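PDB 4K3F: probable TonB-dependent receptor from Pseudomonas aeruginosa, which probably serves as a periplasmic methionine-binding lipoprotein of the NlpA family, and holds selenomethionine in the cleft between its two lobes. Local coordinates for residues Thr38-Pro43 with Asn55-Gln60; His81-Gly86 with Tyr196-Val201. All coordinates share one frame; numbering follows the deposited sequence.

Interaction 1: Thr38-Pro43 with Asn55-Gln60; sequences TDYVQP and NFFQHQ. With MSE (selenomethionine), chain B.
Phe57 lies with one ring face over Pro43, whose CG stands 4.2 Å from the centroid of the Phe57 ring and only 10° off the ring normal, a CH-pi contact. Phe57 belongs to the wall of the ligand cleft in a periplasmic binding protein of the NlpA family, and Pro43 backs it from behind, away from the ligand, where the loop entering helix 42-48 meets the corner at which strand 54-59 turns. The phenyl group reaches the proline because its CG sits between the backbone N and the carbonyl carbon (chi1 82°), which swings the ring across toward 38-43. A rigid pyrrolidine at the start of a helix suits this place: it gives the aromatic face a compact set of C-H groups. Gln58 CB lies over the opposite face, so the ring is held as a filling between two aliphatic groups.

At the ortho carbon across the ring from the one Pro43 touches, Phe57 CD2 comes within 3.9 Å of Tyr40 CD1, the two rings meeting obliquely. Together with Gln58 CB they surround the selenomethionine methyl: CE sits over the centre of one face of the Tyr40 ring, 3.4 Å above its plane. Tyr40 OH is hydrogen-bonded to Asn173, while the face of its ring receives the methyl. His59 takes the next atom, with selenium over one face of its imidazole.

Asp39 shapes the backbone before the helix. Its OD2 accepts from Val41 N and from Gln42 N, the latter at 2.7 Å and nearly straight, an Asx turn and motif. Asn55 ND2 has its stronger partner in Asn44 OD1; a weak bond across the contact runs from Asn55 ND2 to Pro43 O, 3.0 Å long and bent to 143°.

Interaction 2: His81-Gly86 with Tyr196-Val201; sequences HIEPLG and YVNILV. With MSE (selenomethionine), chain B.
Asn198 and His81 carry most of this contact, packed obliquely on each other where strand 75-82 runs antiparallel to strand 198-202. Asn198 CB sits over one face of the imidazole, 3.9 Å from the centroid of the His81 ring, a CH-pi contact offset toward the rim. The backbones join through Asn198 N, which donates to His81 O over 2.7 Å with the acceptor met nearly end-on. With CG between the backbone N and the carbonyl carbon (chi1 70°), the His81 ring brings its face against Asn198 CB and points NE2 to Glu83.

His81 NE2 then donates to Glu83 OE2 at 2.8 Å. The acceptor lies almost in the ring plane and offers its anti lone pair, so this histidine is a second-shell residue that helps to fix the rotation of the carboxylate. Glu83 OE1 is turned to the ligand, accepting from the selenomethionine N at 2.6 Å; a carboxylate suits a group that is probably a charged ammonium.

Asn198 serves both backbone groups of the ligand. Its OD1 accepts from the same selenomethionine N at 2.9 Å, and its ND2 donates to the ligand carboxylate atom O at 2.8 Å; an amide, donor and acceptor at once, is well matched to this task. Arg115 and Asn171 bond the ligand too, and His14 donates to Asn198 OD1. ND2 also makes a weak bond to Tyr196 O. A water accepts from Glu83 N and lies within hydrogen-bonding distance of Tyr196 O and ligand O.

Ile82 CG1 packs on Val197 CG2 at 3.6 Å where strand 75-82 ends and strand 198-202 begins. Such a site, where one strand runs out toward the cleft and its antiparallel neighbour comes in from it, gripping the backbone groups of an amino acid, is characteristic of amino-acid-binding periplasmic proteins.

Both contacts are buried and border the same selenomethionine, but they treat different parts of it. Interaction 1 is largely apolar and aromatic and receives the selenium and methyl end, whereas interaction 2 is dominated by hydrogen bonds around the amino and carboxylate groups. They share one sheet: strand 54-59 of interaction 1 neighbours strand 198-202 of interaction 2, with Asn55 N close to Val201 O (2.8 Å) and Gln58 O close to Ile199 N (2.9 Å), both probable hydrogen bonds. Packing joins them too, Phe56 CZ meeting His81 CE1 at 3.5 Å. Residues 38-43 are a loop leading into helix 42-48, whereas 81-86 continues out of strand 75-82.

Interaction 1: Thr38-Pro43 with Asn55-Gln60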
loop_
_atom_site.group_PDB
_atom_site.type_symbol
_atom_site.label_atom_id
_atom_site.label_comp_id
_atom_site.label_asym_id
_atom_site.label_seq_id
_atom_site.Cartn_x
_atom_site.Cartn_y
_atom_site.Cartn_z
ATOM N N THR A 38 0.291 12.884 0.668
ATOM C CA THR A 38 -0.154 12.081 1.785
ATOM C C THR A 38 -1.332 11.138 1.452
ATOM O O THR A 38 -1.735 10.325 2.293
ATOM C CB THR A 38 -0.575 12.975 2.948
ATOM O OG1 THR A 38 -1.665 13.796 2.517
ATOM C CG2 THR A 38 0.585 13.823 3.393
ATOM N N ASP A 39 -1.902 11.266 0.251
ATOM C CA ASP A 39 -3.130 10.580 -0.112
ATOM C C ASP A 39 -2.951 9.602 -1.282
ATOM O O ASP A 39 -1.894 9.557 -1.913
ATOM C CB ASP A 39 -4.190 11.610 -0.507
ATOM C CG ASP A 39 -3.901 12.238 -1.864
ATOM O OD1 ASP A 39 -2.813 12.853 -2.039
ATOM O OD2 ASP A 39 -4.752 12.049 -2.765
ATOM N N TYR A 40 -4.009 8.845 -1.547
ATOM C CA TYR A 40 -3.984 7.799 -2.531
ATOM C C TYR A 40 -4.605 8.193 -3.886
ATOM O O TYR A 40 -4.741 7.359 -4.768
ATOM C CB TYR A 40 -4.728 6.599 -1.976
ATOM C CG TYR A 40 -4.029 5.708 -0.958
ATOM C CD1 TYR A 40 -2.680 5.827 -0.647
ATOM C CD2 TYR A 40 -4.767 4.700 -0.324
ATOM C CE1 TYR A 40 -2.074 4.946 0.261
ATOM C CE2 TYR A 40 -4.171 3.819 0.536
ATOM C CZ TYR A 40 -2.826 3.927 0.850
ATOM O OH TYR A 40 -2.269 3.013 1.748
ATOM N N VAL A 41 -4.924 9.467 -4.066
ATOM C CA VAL A 41 -5.582 9.925 -5.307
ATOM C C VAL A 41 -4.685 10.842 -6.104
ATOM O O VAL A 41 -4.360 10.573 -7.278
ATOM C CB VAL A 41 -6.954 10.586 -5.002
ATOM C CG1 VAL A 41 -7.609 11.161 -6.263
ATOM C CG2 VAL A 41 -7.882 9.564 -4.350
ATOM N N GLN A 42 -4.226 11.915 -5.460
ATOM C CA GLN A 42 -3.467 12.936 -6.183
ATOM C C GLN A 42 -2.201 12.435 -6.899
ATOM O O GLN A 42 -1.889 12.954 -7.987
ATOM C CB GLN A 42 -3.165 14.168 -5.295
ATOM C CG GLN A 42 -4.427 14.914 -4.799
ATOM C CD GLN A 42 -5.451 15.214 -5.914
ATOM O OE1 GLN A 42 -6.629 14.857 -5.809
ATOM N NE2 GLN A 42 -5.004 15.839 -6.974
ATOM N N PRO A 43 -1.470 11.450 -6.344
ATOM C CA PRO A 43 -0.296 10.970 -7.113
ATOM C C PRO A 43 -0.663 10.460 -8.516
ATOM O O PRO A 43 0.132 10.651 -9.465
ATOM C CB PRO A 43 0.343 9.894 -6.189
ATOM C CG PRO A 43 -0.121 10.306 -4.824
ATOM C CD PRO A 43 -1.530 10.823 -5.008
ATOM N N ASN A 55 4.759 7.856 -10.485
ATOM C CA ASN A 55 4.487 7.797 -9.063
ATOM C C ASN A 55 4.874 6.442 -8.470
ATOM O O ASN A 55 5.053 5.440 -9.179
ATOM C CB ASN A 55 3.038 8.221 -8.705
ATOM C CG ASN A 55 1.975 7.277 -9.248
ATOM O OD1 ASN A 55 2.011 6.061 -9.024
ATOM N ND2 ASN A 55 1.005 7.828 -9.908
ATOM N N PHE A 56 4.927 6.428 -7.148
ATOM C CA PHE A 56 5.337 5.240 -6.388
ATOM C C PHE A 56 4.628 5.269 -5.058
ATOM O O PHE A 56 5.054 5.931 -4.134
ATOM C CB PHE A 56 6.861 5.200 -6.262
ATOM C CG PHE A 56 7.390 4.020 -5.485
ATOM C CD1 PHE A 56 6.890 2.744 -5.685
ATOM C CD2 PHE A 56 8.413 4.175 -4.579
ATOM C CE1 PHE A 56 7.399 1.653 -4.960
ATOM C CE2 PHE A 56 8.922 3.083 -3.865
ATOM C CZ PHE A 56 8.429 1.831 -4.062
ATOM N N PHE A 57 3.518 4.528 -4.998
ATOM C CA PHE A 57 2.620 4.553 -3.816
ATOM C C PHE A 57 1.583 3.453 -3.770
ATOM O O PHE A 57 1.014 3.268 -2.738
ATOM C CB PHE A 57 1.882 5.888 -3.623
ATOM C CG PHE A 57 0.640 6.033 -4.474
ATOM C CD1 PHE A 57 0.732 6.318 -5.808
ATOM C CD2 PHE A 57 -0.613 5.837 -3.917
ATOM C CE1 PHE A 57 -0.433 6.455 -6.606
ATOM C CE2 PHE A 57 -1.749 5.968 -4.688
ATOM C CZ PHE A 57 -1.655 6.266 -6.023
ATOM N N GLN A 58 1.301 2.769 -4.868
ATOM C CA GLN A 58 0.094 1.887 -4.945
ATOM C C GLN A 58 0.485 0.495 -5.388
ATOM O O GLN A 58 1.619 0.274 -5.859
ATOM C CB GLN A 58 -0.932 2.474 -5.919
ATOM C CG GLN A 58 -0.536 2.278 -7.389
ATOM C CD GLN A 58 -1.229 3.281 -8.278
ATOM O OE1 GLN A 58 -2.461 3.368 -8.319
ATOM N NE2 GLN A 58 -0.446 4.118 -8.906
ATOM N N HIS A 59 -0.449 -0.439 -5.228
ATOM C CA HIS A 59 -0.296 -1.772 -5.770
ATOM C C HIS A 59 -1.129 -1.889 -7.052
ATOM O O HIS A 59 -1.865 -0.991 -7.435
ATOM C CB HIS A 59 -0.645 -2.864 -4.745
ATOM C CG HIS A 59 -1.936 -2.639 -3.973
ATOM N ND1 HIS A 59 -3.182 -2.587 -4.588
ATOM C CD2 HIS A 59 -2.173 -2.461 -2.654
ATOM C CE1 HIS A 59 -4.122 -2.403 -3.670
ATOM N NE2 HIS A 59 -3.530 -2.343 -2.481
ATOM N N GLN A 60 -0.951 -2.980 -7.761
ATOM C CA GLN A 60 -1.589 -3.146 -9.078
ATOM C C GLN A 60 -3.091 -3.233 -8.992
ATOM O O GLN A 60 -3.781 -2.625 -9.813
ATOM C CB GLN A 60 -0.984 -4.332 -9.857
ATOM C CG GLN A 60 -1.438 -4.407 -11.314
ATOM C CD GLN A 60 -0.589 -3.640 -12.284
ATOM O OE1 GLN A 60 0.657 -3.730 -12.265
ATOM N NE2 GLN A 60 -1.258 -2.930 -13.205
HETATM N N MSE B 300 1.419 1.191 0.376
HETATM C CA MSE B 300 -0.014 0.777 0.365
HETATM C C MSE B 300 -0.039 -0.724 0.633
HETATM O O MSE B 300 0.771 -1.461 0.061
HETATM O OXT MSE B 300 -0.876 -1.203 1.408
HETATM C CB MSE B 300 -0.697 1.104 -0.973
HETATM C CG MSE B 300 -2.156 0.719 -0.988
HETATM SE SE MSE B 300 -2.917 0.998 -2.778
HETATM C CE MSE B 300 -2.860 2.884 -2.860
#

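Interaction 2: His81-Gly86 with Tyr196-Val201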
loop_
_atom_site.group_PDB
_atom_site.type_symbol
_atom_site.label_atom_id
_atom_site.label_comp_id
_atom_site.label_asym_id
_atom_site.label_seq_id
_atom_site.Cartn_x
_atom_site.Cartn_y
_atom_site.Cartn_z
ATOM N N HIS A 81 8.221 -3.583 -3.617
ATOM C CA HIS A 81 8.113 -4.128 -2.284
ATOM C C HIS A 81 6.689 -4.474 -1.940
ATOM O O HIS A 81 5.754 -4.066 -2.641
ATOM C CB HIS A 81 8.659 -3.146 -1.232
ATOM C CG HIS A 81 7.807 -1.935 -1.034
ATOM N ND1 HIS A 81 8.027 -0.729 -1.658
ATOM C CD2 HIS A 81 6.708 -1.753 -0.264
ATOM C CE1 HIS A 81 7.108 0.137 -1.281
ATOM N NE2 HIS A 81 6.292 -0.463 -0.437
ATOM N N ILE A 82 6.544 -5.235 -0.866
ATOM C CA ILE A 82 5.217 -5.582 -0.343
ATOM C C ILE A 82 5.146 -5.027 1.062
ATOM O O ILE A 82 6.166 -4.997 1.781
ATOM C CB ILE A 82 4.976 -7.129 -0.315
ATOM C CG1 ILE A 82 5.241 -7.742 -1.691
ATOM C CG2 ILE A 82 3.557 -7.468 0.087
ATOM C CD1 ILE A 82 6.431 -8.674 -1.687
ATOM N N GLU A 83 3.960 -4.595 1.469
ATOM C CA GLU A 83 3.702 -4.068 2.827
ATOM C C GLU A 83 2.607 -4.899 3.452
ATOM O O GLU A 83 1.449 -4.523 3.390
ATOM C CB GLU A 83 3.192 -2.619 2.762
ATOM C CG GLU A 83 4.183 -1.633 2.238
ATOM C CD GLU A 83 3.611 -0.234 1.996
ATOM O OE1 GLU A 83 2.506 0.147 2.509
ATOM O OE2 GLU A 83 4.277 0.478 1.266
ATOM N N PRO A 84 2.951 -6.047 4.050
ATOM C CA PRO A 84 1.878 -6.885 4.594
ATOM C C PRO A 84 0.951 -6.114 5.533
ATOM O O PRO A 84 1.403 -5.444 6.474
ATOM C CB PRO A 84 2.635 -7.994 5.302
ATOM C CG PRO A 84 3.875 -8.120 4.485
ATOM C CD PRO A 84 4.253 -6.689 4.128
ATOM N N LEU A 85 -0.337 -6.178 5.248
ATOM C CA LEU A 85 -1.329 -5.373 5.981
ATOM C C LEU A 85 -1.636 -6.024 7.320
ATOM O O LEU A 85 -1.914 -7.240 7.380
ATOM C CB LEU A 85 -2.591 -5.273 5.149
ATOM C CG LEU A 85 -3.559 -4.261 5.770
ATOM C CD1 LEU A 85 -3.932 -3.235 4.749
ATOM C CD2 LEU A 85 -4.711 -5.046 6.285
ATOM N N GLY A 86 -1.619 -5.206 8.375
ATOM C CA GLY A 86 -1.935 -5.633 9.701
ATOM C C GLY A 86 -3.255 -5.111 10.250
ATOM O O GLY A 86 -3.786 -4.066 9.816
ATOM N N TYR A 196 -0.245 -7.713 -3.626
ATOM C CA TYR A 196 -0.123 -6.292 -3.294
ATOM C C TYR A 196 1.287 -5.692 -3.363
ATOM O O TYR A 196 1.608 -4.708 -2.673
ATOM C CB TYR A 196 -0.789 -5.985 -1.953
ATOM C CG TYR A 196 -2.196 -6.518 -1.890
ATOM C CD1 TYR A 196 -3.213 -5.994 -2.694
ATOM C CD2 TYR A 196 -2.501 -7.633 -1.107
ATOM C CE1 TYR A 196 -4.490 -6.490 -2.671
ATOM C CE2 TYR A 196 -3.790 -8.140 -1.093
ATOM C CZ TYR A 196 -4.766 -7.582 -1.880
ATOM O OH TYR A 196 -6.014 -8.104 -1.857
ATOM N N VAL A 197 2.095 -6.198 -4.280
ATOM C CA VAL A 197 3.369 -5.555 -4.526
ATOM C C VAL A 197 3.139 -4.112 -4.947
ATOM O O VAL A 197 2.260 -3.816 -5.754
ATOM C CB VAL A 197 4.160 -6.299 -5.615
ATOM C CG1 VAL A 197 5.428 -5.567 -5.977
ATOM C CG2 VAL A 197 4.450 -7.722 -5.177
ATOM N N ASN A 198 3.873 -3.198 -4.316
ATOM C CA ASN A 198 3.839 -1.776 -4.690
ATOM C C ASN A 198 4.698 -1.525 -5.926
ATOM O O ASN A 198 5.804 -2.050 -6.036
ATOM C CB ASN A 198 4.303 -0.896 -3.524
ATOM C CG ASN A 198 3.211 -0.733 -2.444
ATOM O OD1 ASN A 198 3.025 0.351 -1.911
ATOM N ND2 ASN A 198 2.427 -1.825 -2.179
ATOM N N ILE A 199 4.139 -0.765 -6.859
ATOM C CA ILE A 199 4.706 -0.606 -8.164
ATOM C C ILE A 199 5.045 0.858 -8.467
ATOM O O ILE A 199 4.338 1.788 -8.082
ATOM C CB ILE A 199 3.711 -1.106 -9.230
ATOM C CG1 ILE A 199 2.279 -0.606 -8.935
ATOM C CG2 ILE A 199 3.695 -2.630 -9.217
ATOM C CD1 ILE A 199 1.283 -0.816 -10.040
ATOM N N LEU A 200 6.080 1.010 -9.249
ATOM C CA LEU A 200 6.377 2.277 -9.899
ATOM C C LEU A 200 5.399 2.369 -11.080
ATOM O O LEU A 200 5.288 1.412 -11.835
ATOM C CB LEU A 200 7.795 2.271 -10.412
ATOM C CG LEU A 200 8.227 3.424 -11.299
ATOM C CD1 LEU A 200 8.270 4.685 -10.511
ATOM C CD2 LEU A 200 9.610 3.156 -11.890
ATOM N N VAL A 201 4.757 3.524 -11.274
ATOM C CA VAL A 201 3.684 3.700 -12.259
ATOM C C VAL A 201 4.012 4.917 -13.079
ATOM O O VAL A 201 4.489 5.949 -12.555
ATOM C CB VAL A 201 2.292 3.851 -11.543
ATOM C CG1 VAL A 201 1.200 4.291 -12.516
ATOM C CG2 VAL A 201 1.943 2.505 -10.945
HETATM N N MSE B 300 1.419 1.191 0.376
HETATM C CA MSE B 300 -0.014 0.777 0.365
HETATM C C MSE B 300 -0.039 -0.724 0.633
HETATM O O MSE B 300 0.771 -1.461 0.061
HETATM O OXT MSE B 300 -0.876 -1.203 1.408
HETATM C CB MSE B 300 -0.697 1.104 -0.973
HETATM C CG MSE B 300 -2.156 0.719 -0.988
HETATM SE SE MSE B 300 -2.917 0.998 -2.778
HETATM C CE MSE B 300 -2.860 2.884 -2.860
HETATM O O HOH W 1 1.403 -4.148 0.101
#